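Local coordinates for CDGSH iron-sulfur domain-containing protein NEET (Arabidopsis thaliana, PDB 3S2R) that carries one [2Fe-2S] cluster per subunit of a homodimer and acts as an iron-sulfur transfer protein in plant iron metabolism, reactive oxygen homeostasis and senescence, at residues 21-26 / 51-56; 43-48 / 77-82. The protein carries 1 engineered substitution. All blocks are in the same frame, centred on the assembly; numbering follows the deposited sequence.

Interaction 1: 21-26 / 51-56. With FES (Fe2/s2 (inorganic) cluster), chain D.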
loop_
_atom_site.group_PDB
_atom_site.type_symbol
_atom_site.label_atom_id
_atom_site.label_comp_id
_atom_site.label_asym_id
_atom_site.label_seq_id
_atom_site.Cartn_x
_atom_site.Cartn_y
_atom_site.Cartn_z
ATOM N N ILE B 21 -0.313 3.363 9.712
ATOM C CA ILE B 21 0.806 3.090 8.807
ATOM C C ILE B 21 1.040 4.191 7.769
ATOM O O ILE B 21 2.052 4.135 7.044
ATOM C CB ILE B 21 0.655 1.776 8.066
ATOM C CG1 ILE B 21 -0.559 1.796 7.136
ATOM C CG2 ILE B 21 0.582 0.615 9.025
ATOM C CD1 ILE B 21 -0.648 0.582 6.139
ATOM N N ASN B 22 0.123 5.153 7.662
ATOM C CA ASN B 22 0.218 6.259 6.727
ATOM C C ASN B 22 0.199 7.588 7.501
ATOM O O ASN B 22 -0.836 8.220 7.590
ATOM C CB ASN B 22 -0.913 6.229 5.692
ATOM C CG ASN B 22 -0.920 7.432 4.821
ATOM O OD1 ASN B 22 0.137 7.969 4.485
ATOM N ND2 ASN B 22 -2.104 7.850 4.400
ATOM N N PRO B 23 1.353 8.054 7.985
ATOM C CA PRO B 23 1.310 9.310 8.737
ATOM C C PRO B 23 1.076 10.566 7.903
ATOM O O PRO B 23 0.635 11.554 8.465
ATOM C CB PRO B 23 2.694 9.376 9.411
ATOM C CG PRO B 23 3.579 8.434 8.615
ATOM C CD PRO B 23 2.662 7.366 8.071
ATOM N N GLU B 24 1.393 10.547 6.604
ATOM C CA GLU B 24 1.568 11.790 5.855
ATOM C C GLU B 24 0.775 11.907 4.555
ATOM O O GLU B 24 0.627 13.038 4.076
ATOM C CB GLU B 24 3.057 12.003 5.559
ATOM C CG GLU B 24 3.861 12.296 6.851
ATOM C CD GLU B 24 5.376 12.319 6.687
ATOM O OE1 GLU B 24 5.859 11.819 5.653
ATOM O OE2 GLU B 24 6.089 12.889 7.570
ATOM N N ILE B 25 0.317 10.802 3.933
ATOM C CA ILE B 25 -0.159 10.916 2.576
ATOM C C ILE B 25 -1.685 11.141 2.529
ATOM O O ILE B 25 -2.466 10.305 2.998
ATOM C CB ILE B 25 0.258 9.657 1.742
ATOM C CG1 ILE B 25 1.796 9.620 1.572
ATOM C CG2 ILE B 25 -0.473 9.694 0.407
ATOM C CD1 ILE B 25 2.330 8.432 0.796
ATOM N N ARG B 26 -2.106 12.230 1.898
ATOM C CA ARG B 26 -3.527 12.441 1.601
ATOM C C ARG B 26 -4.438 12.261 2.823
ATOM O O ARG B 26 -5.457 11.566 2.787
ATOM C CB ARG B 26 -3.960 11.614 0.384
ATOM C CG ARG B 26 -3.269 12.141 -0.900
ATOM C CD ARG B 26 -3.187 11.149 -2.030
ATOM N NE ARG B 26 -4.481 10.597 -2.395
ATOM C CZ ARG B 26 -4.629 9.530 -3.196
ATOM N NH1 ARG B 26 -3.580 8.945 -3.740
ATOM N NH2 ARG B 26 -5.823 9.057 -3.425
ATOM N N CYS B 51 3.866 0.949 0.623
ATOM C CA CYS B 51 4.516 1.361 1.859
ATOM C C CYS B 51 4.105 2.719 2.345
ATOM O O CYS B 51 4.467 3.080 3.466
ATOM C CB CYS B 51 6.048 1.287 1.739
ATOM S SG CYS B 51 6.827 2.614 0.819
ATOM N N TRP B 52 3.355 3.484 1.561
ATOM C CA TRP B 52 2.885 4.793 2.006
ATOM C C TRP B 52 4.031 5.745 2.297
ATOM O O TRP B 52 3.888 6.643 3.136
ATOM C CB TRP B 52 1.923 4.680 3.196
ATOM C CG TRP B 52 0.755 3.818 2.794
ATOM C CD1 TRP B 52 0.712 2.472 2.863
ATOM C CD2 TRP B 52 -0.489 4.253 2.209
ATOM N NE1 TRP B 52 -0.504 2.012 2.362
ATOM C CE2 TRP B 52 -1.240 3.079 1.937
ATOM C CE3 TRP B 52 -1.056 5.501 1.898
ATOM C CZ2 TRP B 52 -2.522 3.135 1.390
ATOM C CZ3 TRP B 52 -2.338 5.540 1.347
ATOM C CH2 TRP B 52 -3.047 4.359 1.082
ATOM N N ARG B 53 5.156 5.572 1.613
ATOM C CA ARG B 53 6.313 6.492 1.782
ATOM C C ARG B 53 6.773 7.087 0.464
ATOM O O ARG B 53 7.598 7.989 0.449
ATOM C CB ARG B 53 7.502 5.809 2.483
ATOM C CG ARG B 53 7.232 5.206 3.863
ATOM C CD ARG B 53 6.811 6.249 4.910
ATOM N NE ARG B 53 6.597 5.651 6.223
ATOM C CZ ARG B 53 5.414 5.216 6.643
ATOM N NH1 ARG B 53 4.352 5.312 5.828
ATOM N NH2 ARG B 53 5.293 4.672 7.854
ATOM N N SER B 54 6.280 6.593 -0.654
ATOM C CA SER B 54 6.747 7.053 -1.938
ATOM C C SER B 54 6.454 8.525 -2.203
ATOM O O SER B 54 5.343 8.998 -1.991
ATOM C CB SER B 54 6.116 6.257 -3.040
ATOM O OG SER B 54 6.617 6.809 -4.261
ATOM N N GLY B 55 7.467 9.244 -2.687
ATOM C CA GLY B 55 7.279 10.616 -3.134
ATOM C C GLY B 55 6.458 10.690 -4.408
ATOM O O GLY B 55 6.038 11.774 -4.787
ATOM N N THR B 56 6.234 9.548 -5.062
ATOM C CA THR B 56 5.418 9.507 -6.299
ATOM C C THR B 56 4.158 8.645 -6.098
ATOM O O THR B 56 3.564 8.161 -7.065
ATOM C CB THR B 56 6.209 8.989 -7.518
ATOM O OG1 THR B 56 6.740 7.707 -7.201
ATOM C CG2 THR B 56 7.348 9.952 -7.832
HETATM FE FE1 FES D . 6.466 2.248 -1.413
HETATM FE FE2 FES D . 8.329 1.105 -3.045
HETATM S S1 FES D . 8.103 3.258 -2.462
HETATM S S2 FES D . 6.541 0.116 -2.062
HETATM O O HOH W 1 2.940 8.649 5.089
HETATM O O HOH W 2 5.366 9.620 4.155
#
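The side chains of N22 and W52 cross at about a right angle, yet the amide and indole planes are only 38° apart; N22 CG comes obliquely to W52 CE3, 3.5 Å away. N22 is held at both ends: OD1 accepts from I25 N in an Asx motif, and ND2 donates to I25 O on a lone pair (2.9 Å) and also bonds N74 OD1 of the second subunit. I25 CB lies near the indole plane at its edge, and I25 CD1 is 3.3 Å from W52 O. I21 CD1 is 4.0 Å from W52 CD1, while W52 NE1 donates to R50 O of the second subunit.

R53 CB points away from 21-26, but the chain bends at chi2 (-62°), turning CD back; farther out, NH1 donates to I21 O at 2.9 Å (N-H...O 165°), in the guanidinium plane. P23 packs over one guanidinium face, its CD 3.5 Å from R53 NH1. NH1 also donates to W52 O from above that carbonyl's plane.

Within the CDGSH-type iron-binding domain, the contact packs loop 21-26 against the loop whose C51 SG binds cluster iron FE1. Loop 21-26 precedes strand 32-37, whose V32 touches W52; the cluster-bearing loop links strand 45-48 to helix 63-71.

Interaction 2: 43-48 / 77-82; sequences KNITPY and PLLLKK. With FES (Fe2/s2 (inorganic) cluster), chain D.
Chi1 of L80 (-54°) sets CG anti to its carbonyl carbon, and chi1 of Y48 (-83°) places its CG likewise; both side chains leave on the same face of the sheet, where they meet. The side chains cross at about a right angle, and the methyl L80 CD1 lies 3.5 Å from Y48 CE2 and almost as near CD2, an oblique approach to the ring. T46 and L78 share this face.

On the other face, I45 and K81 lie side by side and point the same way: the extended lysine chain runs past the isoleucine, with K81 CE near I45 CD1. P47 CB packs 3.7 Å from L79 CD2 and also meets P77 CB.

The backbones form an antiparallel pair of strands, 45-48 and 78-81, their axes 4.5 Å apart at closest approach and their directions 152° apart. T46 with L80 and Y48 with L78 are hydrogen-bonded pairs, each joined by two N-H...O bonds; I45 with K81 and P47 with L79 are non-hydrogen-bonded pairs. The pair belongs to the beta-cap of the NEET fold; as in other NEET dimers the sheet crosses the interface, with 78-81 pairing in parallel with a strand of the second subunit.

K82 N donates to N44 O (2.8 Å), extending the pairing past the strands. The K82 side chain then passes K43 O, with CE 3.3 Å away, and its NZ hydrogen-bonds S42 O. A water donates to both K43 O and L80 O and also hydrogen-bonds T46 OG1. At the cluster end, P77 N lies 3.7 Å from the bridging sulfide S2, while P77 CB is 3.2 Å from Y48 O.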
loop_
_atom_site.group_PDB
_atom_site.type_symbol
_atom_site.label_atom_id
_atom_site.label_comp_id
_atom_site.label_asym_id
_atom_site.label_seq_id
_atom_site.Cartn_x
_atom_site.Cartn_y
_atom_site.Cartn_z
ATOM N N LYS B 43 4.331 1.141 -19.725
ATOM C CA LYS B 43 5.499 0.269 -19.614
ATOM C C LYS B 43 4.994 -1.188 -19.450
ATOM O O LYS B 43 3.866 -1.449 -18.993
ATOM C CB LYS B 43 6.338 0.652 -18.374
ATOM C CG LYS B 43 6.999 2.026 -18.474
ATOM C CD LYS B 43 7.913 2.284 -17.262
ATOM C CE LYS B 43 7.101 2.590 -16.033
ATOM N NZ LYS B 43 8.051 2.971 -14.970
ATOM N N ASN B 44 5.866 -2.147 -19.738
ATOM C CA ASN B 44 5.491 -3.517 -19.480
ATOM C C ASN B 44 5.319 -3.810 -17.996
ATOM O O ASN B 44 4.424 -4.568 -17.612
ATOM C CB ASN B 44 6.490 -4.504 -20.099
ATOM C CG ASN B 44 6.077 -5.906 -19.914
ATOM O OD1 ASN B 44 4.957 -6.281 -20.313
ATOM N ND2 ASN B 44 6.907 -6.679 -19.236
ATOM N N ILE B 45 6.167 -3.206 -17.136
ATOM C CA ILE B 45 6.111 -3.385 -15.697
ATOM C C ILE B 45 6.036 -2.015 -15.032
ATOM O O ILE B 45 6.854 -1.143 -15.305
ATOM C CB ILE B 45 7.320 -4.182 -15.157
ATOM C CG1 ILE B 45 7.449 -5.519 -15.899
ATOM C CG2 ILE B 45 7.123 -4.378 -13.654
ATOM C CD1 ILE B 45 8.646 -6.356 -15.424
ATOM N N THR B 46 5.056 -1.842 -14.163
ATOM C CA THR B 46 4.865 -0.569 -13.459
ATOM C C THR B 46 4.708 -0.895 -11.980
ATOM O O THR B 46 3.723 -1.572 -11.610
ATOM C CB THR B 46 3.647 0.198 -13.960
ATOM O OG1 THR B 46 3.742 0.309 -15.394
ATOM C CG2 THR B 46 3.617 1.613 -13.347
ATOM N N PRO B 47 5.641 -0.442 -11.100
ATOM C CA PRO B 47 5.550 -0.776 -9.692
ATOM C C PRO B 47 4.719 0.240 -8.908
ATOM O O PRO B 47 4.942 1.461 -9.018
ATOM C CB PRO B 47 7.012 -0.743 -9.241
ATOM C CG PRO B 47 7.653 0.326 -10.096
ATOM C CD PRO B 47 6.939 0.217 -11.424
ATOM N N TYR B 48 3.782 -0.285 -8.108
ATOM C CA TYR B 48 2.883 0.490 -7.289
ATOM C C TYR B 48 3.253 0.326 -5.820
ATOM O O TYR B 48 3.538 -0.759 -5.334
ATOM C CB TYR B 48 1.427 0.114 -7.558
ATOM C CG TYR B 48 0.880 0.834 -8.747
ATOM C CD1 TYR B 48 0.022 1.929 -8.601
ATOM C CD2 TYR B 48 1.258 0.491 -10.038
ATOM C CE1 TYR B 48 -0.432 2.646 -9.715
ATOM C CE2 TYR B 48 0.781 1.193 -11.139
ATOM C CZ TYR B 48 -0.049 2.279 -10.966
ATOM O OH TYR B 48 -0.494 3.015 -12.044
ATOM N N PRO B 77 6.771 -3.342 -3.422
ATOM C CA PRO B 77 5.709 -2.899 -4.298
ATOM C C PRO B 77 4.939 -4.050 -4.978
ATOM O O PRO B 77 5.327 -5.235 -4.933
ATOM C CB PRO B 77 6.477 -2.135 -5.406
ATOM C CG PRO B 77 7.835 -2.762 -5.426
ATOM C CD PRO B 77 8.107 -3.001 -3.987
ATOM N N LEU B 78 3.830 -3.670 -5.563
ATOM C CA LEU B 78 3.013 -4.515 -6.466
ATOM C C LEU B 78 3.399 -4.209 -7.900
ATOM O O LEU B 78 3.368 -3.052 -8.311
ATOM C CB LEU B 78 1.547 -4.207 -6.200
ATOM C CG LEU B 78 0.574 -5.074 -7.017
ATOM C CD1 LEU B 78 0.574 -6.522 -6.492
ATOM C CD2 LEU B 78 -0.844 -4.497 -6.878
ATOM N N LEU B 79 3.779 -5.228 -8.673
ATOM C CA LEU B 79 4.237 -5.031 -10.034
ATOM C C LEU B 79 3.102 -5.312 -10.984
ATOM O O LEU B 79 2.647 -6.453 -11.063
ATOM C CB LEU B 79 5.421 -5.972 -10.389
ATOM C CG LEU B 79 6.595 -5.902 -9.411
ATOM C CD1 LEU B 79 7.735 -6.790 -9.905
ATOM C CD2 LEU B 79 7.121 -4.465 -9.221
ATOM N N LEU B 80 2.618 -4.299 -11.684
ATOM C CA LEU B 80 1.585 -4.491 -12.685
ATOM C C LEU B 80 2.231 -4.744 -14.026
ATOM O O LEU B 80 3.035 -3.903 -14.483
ATOM C CB LEU B 80 0.615 -3.293 -12.761
ATOM C CG LEU B 80 -0.053 -2.879 -11.437
ATOM C CD1 LEU B 80 -1.045 -1.787 -11.711
ATOM C CD2 LEU B 80 -0.718 -4.088 -10.739
ATOM N N LYS B 81 1.898 -5.877 -14.646
ATOM C CA LYS B 81 2.565 -6.317 -15.843
ATOM C C LYS B 81 1.590 -6.461 -16.987
ATOM O O LYS B 81 0.497 -6.995 -16.833
ATOM C CB LYS B 81 3.251 -7.663 -15.596
ATOM C CG LYS B 81 4.238 -7.673 -14.491
ATOM C CD LYS B 81 5.018 -8.959 -14.417
ATOM C CE LYS B 81 6.118 -8.884 -13.343
ATOM N NZ LYS B 81 6.835 -10.165 -13.290
ATOM N N LYS B 82 2.015 -5.987 -18.145
ATOM C CA LYS B 82 1.190 -6.123 -19.356
ATOM C C LYS B 82 1.266 -7.532 -19.944
ATOM O O LYS B 82 0.350 -7.925 -20.664
ATOM C CB LYS B 82 1.583 -5.088 -20.419
ATOM C CG LYS B 82 1.315 -3.639 -20.043
ATOM C CD LYS B 82 1.706 -2.756 -21.257
ATOM C CE LYS B 82 1.452 -1.347 -21.176
ATOM N NZ LYS B 82 1.554 -0.882 -22.588
HETATM FE FE1 FES D . 6.466 2.248 -1.413
HETATM FE FE2 FES D . 8.329 1.105 -3.045
HETATM S S1 FES D . 8.103 3.258 -2.462
HETATM S S2 FES D . 6.541 0.116 -2.062
HETATM O O HOH W 3 2.718 -1.948 -16.521
#

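The centres of interactions 1 and 2 are about 19 Å apart, and apart from adjoining in sequence the segments do not touch: 43-48 runs toward 51-56 through C49 and R50. Along the chain the four segments alternate, so the two contacts cross. The shared element is the [2Fe-2S] cluster, approached from both. From 51-56, C51 SG binds FE1 at 2.3 Å and S54 CB lies 3.6 Å from S1; from 77-82, the P77 ring packs beside S2. C49 and C51 share FE1, whereas P77 lies beside C60 and the engineered C64, the other cluster-binding positions. Both contacts also reach the second subunit.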